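Local coordinates for protein 4-methyl-5(B-hydroxyethyl)-thiazole monophosphate biosynthesis enzyme (Vibrio cholerae O1 biovar El Tor, PDB 3OT1) that is of unknown function but belongs to the DJ-1/PfpI family and may take part in making the hydroxyethylthiazole phosphate precursor of thiamine, at the sodium ion site. Numbering follows the deposited sequence.

The sodium ion site. Residues 43-47, 63-65. With NA (sodium ion), chain B.
A partly occupied sodium ion, which may come from purification or crystallisation, is bound where the end of strand 38-43 and the loop after it meet the turn from strand 62-63 into 3-10 helix 64-66. Its oxygen ligands lie near the corners of a trigonal bipyramid. Three neutral protein oxygens form the equatorial girdle. The carbonyl oxygen O of Gly45 is 2.1 Å from NA, and O of Ala43, the last residue of its strand, is 2.3 Å from NA. The chain runs extended through Val44 and turns at Gly45, whose phi is positive, and both carbonyls point at the ion. The hydroxyl OG1 of Thr63 completes the girdle from the opposite segment, 2.3 Å from NA; it stands anti to its backbone N (chi1 -175°), leaving methyl CG2 in the crowded position between N and the carbonyl carbon. The axial positions pair a carboxylate with a water, Glu65 OE1, NA and the oxygen of water 1 making an angle of 169° at the metal. Glu65 OE1 caps one pole, 2.3 Å from NA, and water 1 the other, 2.4 Å from NA. The Glu65 chain leaves with CG anti to the carbonyl carbon and bends at chi2, bringing the carboxylate back to the ion. Its grip is one-sided: OE2 remains 3.8 Å from NA. That second oxygen instead accepts a hydrogen bond through its syn lone pair from the Gly45 backbone N (2.8 Å between N and OE2, 171° at the hydrogen), which fixes the carboxylate's rotation. The carboxylate, if ionised, would offset the positive charge of the cation. Metal and carboxylate thus tie the loop to the turn, so the site probably has a local structural role.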
# COMPACT_ATOMS: atom_id res chain seq x y z
N ALA A 43 17.85 3.24 -5.25
CA ALA A 43 17.48 4.64 -5.43
C ALA A 43 18.15 5.28 -6.64
O ALA A 43 19.37 5.17 -6.80
CB ALA A 43 17.80 5.47 -4.19
N VAL A 44 17.36 6.00 -7.44
CA VAL A 44 17.87 6.89 -8.46
C VAL A 44 18.38 8.15 -7.75
O VAL A 44 17.70 8.70 -6.88
CB VAL A 44 16.77 7.21 -9.48
CG1 VAL A 44 17.22 8.25 -10.48
CG2 VAL A 44 16.32 5.92 -10.17
N GLY A 45 19.56 8.61 -8.15
CA GLY A 45 20.19 9.78 -7.56
C GLY A 45 21.27 9.43 -6.58
O GLY A 45 21.72 8.30 -6.56
N ASP A 46 21.69 10.40 -5.78
CA ASP A 46 22.88 10.24 -4.93
C ASP A 46 22.57 10.03 -3.46
O ASP A 46 23.46 10.06 -2.61
CB ASP A 46 23.85 11.42 -5.12
CG ASP A 46 24.70 11.31 -6.39
OD1 ASP A 46 24.99 10.17 -6.84
OD2 ASP A 46 25.11 12.36 -6.90
N LYS A 47 21.30 9.79 -3.15
CA LYS A 47 20.83 9.51 -1.79
C LYS A 47 20.10 8.17 -1.75
O LYS A 47 19.31 7.86 -2.65
CB LYS A 47 19.87 10.60 -1.31
CG LYS A 47 20.29 12.06 -1.53
CD LYS A 47 21.57 12.43 -0.84
CE LYS A 47 21.78 13.94 -0.78
NZ LYS A 47 22.13 14.55 -2.07
N THR A 63 22.32 1.91 -4.55
CA THR A 63 22.11 2.86 -5.62
C THR A 63 21.68 2.16 -6.91
O THR A 63 22.24 1.15 -7.30
CB THR A 63 23.36 3.65 -5.85
OG1 THR A 63 23.09 4.64 -6.82
CG2 THR A 63 24.55 2.83 -6.32
N LEU A 64 20.70 2.74 -7.59
CA LEU A 64 20.19 2.19 -8.84
C LEU A 64 21.28 2.16 -9.89
O LEU A 64 21.41 1.20 -10.64
CB LEU A 64 18.97 3.01 -9.27
CG LEU A 64 18.25 2.51 -10.52
CD1 LEU A 64 18.95 2.95 -11.79
CD2 LEU A 64 17.97 1.05 -10.56
N GLU A 65 22.09 3.20 -9.91
CA GLU A 65 23.00 3.39 -11.01
C GLU A 65 24.10 2.32 -11.07
O GLU A 65 24.67 2.09 -12.15
CB GLU A 65 23.56 4.81 -10.96
CG GLU A 65 22.52 5.94 -11.27
CD GLU A 65 21.64 6.43 -10.11
OE1 GLU A 65 21.64 5.80 -9.01
OE2 GLU A 65 21.00 7.49 -10.31
NA NA B . 21.42 6.19 -6.78
O HOH W 1 21.38 6.18 -4.35